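PDB 5JY1: putative short-chain dehydrogenase/reductase from Burkholderia xenovorans, which binds NAD and probably acts as an oxidoreductase of the short-chain dehydrogenase/reductase family, perhaps reducing 3-oxoacyl groups carried on acyl carrier protein. Local coordinates for residues Y150-D153 against T154-A158. Sequence-based numbering, arbitrary orientation.
Sequences YSID and TETGA. With NAD (nicotinamide-adenine-dinucleotide), chain E.
Thr154 folds back on Ser151 and grips its carbonyl twice: OG1 of Thr154 donates to Ser151 O at 2.8 Å, almost in line with the C=O bond (173°), while Thr154 N donates to the same oxygen at 3.0 Å. A first torsion of 69° places OG1 between the backbone N and the carbonyl carbon, and there it also lies in the plane of the Tyr150 ring, at the CD2 edge. Asp153 packs differently: the methyl of Ala158 sits over the flat face of its carboxylate, Ala158 CB 3.4 Å from Asp153 CG; its OD2 is hydrogen-bonded to His161. Asp153 O accepts from Ala158 N at 3.2 Å, which helps hold the methyl there. At the helix start, Ser151 OG caps Asp153 N at 3.0 Å, and the same OG lies 3.4 Å from nicotinamide C5N of NAD. Tyr150 OH donates to Glu155 OE2 at 2.8 Å, on the syn side but 31° out of the carboxylate plane, ring and carboxylate nearly perpendicular; Glu155 gives OE1 to His252. The turn carries the chain from strand 144-149 of the Rossmann-fold sheet into the short helix 153-156; Ser151 and Thr154 touch Tyr164 and Lys168 of helix 162-182, while the Tyr150 ring packs on strands 187-194 and 250-253.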
ATOM      1  N   TYR A 150      10.312  -7.377   9.015  1.00 16.57           N
ATOM      2  CA  TYR A 150      10.762  -6.091   8.503  1.00 17.08           C
ATOM      3  C   TYR A 150      10.370  -5.055   9.552  1.00 18.54           C
ATOM      4  O   TYR A 150      10.307  -5.392  10.742  1.00 17.89           O
ATOM      5  CB  TYR A 150      10.214  -5.822   7.088  1.00 15.58           C
ATOM      6  CG  TYR A 150       8.769  -5.373   6.964  1.00 16.79           C
ATOM      7  CD1 TYR A 150       7.717  -6.235   7.258  1.00 14.92           C
ATOM      8  CD2 TYR A 150       8.462  -4.097   6.496  1.00 18.82           C
ATOM      9  CE1 TYR A 150       6.392  -5.819   7.122  1.00 16.97           C
ATOM     10  CE2 TYR A 150       7.164  -3.677   6.358  1.00 19.54           C
ATOM     11  CZ  TYR A 150       6.132  -4.534   6.672  1.00 18.92           C
ATOM     12  OH  TYR A 150       4.843  -4.099   6.532  1.00 18.62           O
ATOM     13  N   SER A 151      10.129  -3.806   9.165  1.00 17.13           N
ATOM     14  CA  SER A 151       9.895  -2.782  10.166  1.00 17.02           C
ATOM     15  C   SER A 151       9.018  -1.677   9.603  1.00 17.70           C
ATOM     16  O   SER A 151       9.095  -1.336   8.417  1.00 17.46           O
ATOM     17  CB  SER A 151      11.213  -2.180  10.675  1.00 16.61           C
ATOM     18  OG  SER A 151      10.960  -1.110  11.580  1.00 17.53           O
ATOM     19  N   ILE A 152       8.199  -1.101  10.485  1.00 15.83           N
ATOM     20  CA  ILE A 152       7.450   0.109  10.162  1.00 14.92           C
ATOM     21  C   ILE A 152       8.380   1.237   9.726  1.00 18.26           C
ATOM     22  O   ILE A 152       7.958   2.135   8.986  1.00 14.75           O
ATOM     23  CB  ILE A 152       6.582   0.520  11.374  1.00 16.46           C
ATOM     24  CG1 ILE A 152       5.646   1.674  11.018  1.00 19.64           C
ATOM     25  CG2 ILE A 152       7.459   0.939  12.544  1.00 17.49           C
ATOM     26  CD1 ILE A 152       4.686   2.013  12.123  1.00 20.70           C
ATOM     27  N   ASP A 153       9.650   1.202  10.154  1.00 17.31           N
ATOM     28  CA  ASP A 153      10.609   2.224   9.729  1.00 14.23           C
ATOM     29  C   ASP A 153      10.785   2.251   8.214  1.00 14.50           C
ATOM     30  O   ASP A 153      11.121   3.305   7.652  1.00 15.44           O
ATOM     31  CB  ASP A 153      11.970   1.990  10.393  1.00 17.00           C
ATOM     32  CG  ASP A 153      11.989   2.351  11.874  1.00 19.70           C
ATOM     33  OD1 ASP A 153      10.984   2.873  12.418  1.00 20.01           O
ATOM     34  OD2 ASP A 153      13.051   2.132  12.489  1.00 21.84           O
ATOM     35  N   THR A 154      10.602   1.106   7.536  1.00 16.27           N
ATOM     36  CA  THR A 154      10.722   1.076   6.078  1.00 18.11           C
ATOM     37  C   THR A 154       9.610   1.847   5.402  1.00 17.61           C
ATOM     38  O   THR A 154       9.744   2.198   4.224  1.00 17.03           O
ATOM     39  CB  THR A 154      10.680  -0.351   5.522  1.00 16.57           C
ATOM     40  OG1 THR A 154       9.355  -0.890   5.689  1.00 19.44           O
ATOM     41  CG2 THR A 154      11.666  -1.236   6.231  1.00 18.56           C
ATOM     42  N   GLU A 155       8.503   2.068   6.105  1.00 12.41           N
ATOM     43  CA  GLU A 155       7.344   2.749   5.559  1.00 12.77           C
ATOM     44  C   GLU A 155       7.290   4.220   5.949  1.00 15.79           C
ATOM     45  O   GLU A 155       6.750   5.035   5.189  1.00 15.93           O
ATOM     46  CB  GLU A 155       6.068   2.021   6.017  1.00 14.23           C
ATOM     47  CG  GLU A 155       5.960   0.638   5.382  1.00 15.73           C
ATOM     48  CD  GLU A 155       5.141  -0.371   6.169  1.00 21.01           C
ATOM     49  OE1 GLU A 155       4.881  -0.147   7.371  1.00 18.47           O
ATOM     50  OE2 GLU A 155       4.790  -1.421   5.577  1.00 17.51           O
ATOM     51  N   THR A 156       7.847   4.581   7.104  1.00 14.12           N
ATOM     52  CA  THR A 156       7.930   5.985   7.488  1.00 13.22           C
ATOM     53  C   THR A 156       9.232   6.631   7.046  1.00 13.53           C
ATOM     54  O   THR A 156       9.367   7.853   7.173  1.00 16.19           O
ATOM     55  CB  THR A 156       7.796   6.162   9.009  1.00 16.80           C
ATOM     56  OG1 THR A 156       8.935   5.582   9.664  1.00 16.87           O
ATOM     57  CG2 THR A 156       6.538   5.487   9.534  1.00 15.04           C
ATOM     58  N   GLY A 157      10.195   5.844   6.554  1.00 13.84           N
ATOM     59  CA  GLY A 157      11.525   6.366   6.285  1.00 14.46           C
ATOM     60  C   GLY A 157      12.155   6.935   7.540  1.00 16.15           C
ATOM     61  O   GLY A 157      12.672   8.053   7.531  1.00 17.21           O
ATOM     62  N   ALA A 158      12.104   6.178   8.635  1.00 12.60           N
ATOM     63  CA  ALA A 158      12.460   6.721   9.939  1.00 16.35           C
ATOM     64  C   ALA A 158      13.868   7.310   9.939  1.00 18.66           C
ATOM     65  O   ALA A 158      14.808   6.718   9.400  1.00 17.48           O
ATOM     66  CB  ALA A 158      12.350   5.635  11.009  1.00 15.91           C
TER
HETATM   67  PA  NAD E 301      17.267  -7.847  19.711  0.84 24.54           P
HETATM   68  O1A NAD E 301      18.400  -6.883  19.533  0.84 26.92           O
HETATM   69  O2A NAD E 301      16.586  -7.742  21.067  0.84 30.02           O
HETATM   70  O5B NAD E 301      17.774  -9.419  19.461  0.84 21.58           O
HETATM   71  C5B NAD E 301      18.606  -9.630  18.374  0.84 20.55           C
HETATM   72  C4B NAD E 301      19.119 -11.126  18.434  0.84 21.09           C
HETATM   73  O4B NAD E 301      19.798 -11.367  17.364  0.84 20.86           O
HETATM   74  C3B NAD E 301      20.124 -11.254  19.631  0.84 27.25           C
HETATM   75  O3B NAD E 301      19.827 -12.389  20.385  0.84 25.20           O
HETATM   76  C2B NAD E 301      21.461 -11.366  18.940  0.84 31.24           C
HETATM   77  O2B NAD E 301      22.477 -12.044  19.827  0.84 27.98           O
HETATM   78  C1B NAD E 301      21.154 -12.072  17.867  0.84 25.99           C
HETATM   79  N9A NAD E 301      22.164 -11.927  16.834  0.84 20.98           N
HETATM   80  C8A NAD E 301      22.829 -10.809  16.535  0.84 23.64           C
HETATM   81  N7A NAD E 301      23.659 -11.081  15.549  0.84 25.49           N
HETATM   82  C5A NAD E 301      23.513 -12.371  15.235  0.84 21.22           C
HETATM   83  C6A NAD E 301      24.155 -13.157  14.276  0.84 19.96           C
HETATM   84  N6A NAD E 301      25.178 -12.938  13.262  0.84 22.79           N
HETATM   85  N1A NAD E 301      23.833 -14.430  14.153  0.84 19.48           N
HETATM   86  C2A NAD E 301      22.870 -14.972  14.970  0.84 18.91           C
HETATM   87  N3A NAD E 301      22.247 -14.221  15.909  0.84 19.70           N
HETATM   88  C4A NAD E 301      22.584 -12.898  16.026  0.84 20.19           C
HETATM   89  O3  NAD E 301      16.180  -7.570  18.500  0.84 24.44           O
HETATM   90  PN  NAD E 301      14.564  -7.369  18.601  0.84 27.36           P
HETATM   91  O1N NAD E 301      14.269  -5.972  19.124  0.84 27.40           O
HETATM   92  O2N NAD E 301      13.867  -8.409  19.498  0.84 26.55           O
HETATM   93  O5D NAD E 301      13.994  -7.448  17.048  0.84 26.66           O
HETATM   94  C5D NAD E 301      13.914  -8.721  16.409  0.84 25.32           C
HETATM   95  C4D NAD E 301      13.428  -8.546  14.932  0.84 24.73           C
HETATM   96  O4D NAD E 301      12.364  -7.746  14.888  0.84 23.27           O
HETATM   97  C3D NAD E 301      14.525  -7.837  14.132  0.84 27.44           C
HETATM   98  O3D NAD E 301      14.575  -8.295  12.866  0.84 24.96           O
HETATM   99  C2D NAD E 301      14.069  -6.358  14.152  0.84 28.03           C
HETATM  100  O2D NAD E 301      14.740  -5.668  13.017  0.84 26.87           O
HETATM  101  C1D NAD E 301      12.761  -6.444  14.027  0.84 26.40           C
HETATM  102  N1N NAD E 301      12.064  -5.296  14.584  0.84 28.64           N
HETATM  103  C2N NAD E 301      11.895  -5.166  15.927  0.84 22.78           C
HETATM  104  C3N NAD E 301      11.229  -4.061  16.462  0.84 22.74           C
HETATM  105  C7N NAD E 301      11.040  -3.904  17.953  0.84 23.83           C
HETATM  106  O7N NAD E 301      10.301  -3.039  18.398  0.84 26.17           O
HETATM  107  N7N NAD E 301      11.721  -4.754  18.849  0.84 25.62           N
HETATM  108  C4N NAD E 301      10.739  -3.097  15.618  0.84 24.35           C
HETATM  109  C5N NAD E 301      10.898  -3.225  14.284  0.84 29.73           C
HETATM  110  C6N NAD E 301      11.565  -4.339  13.754  0.84 30.72           C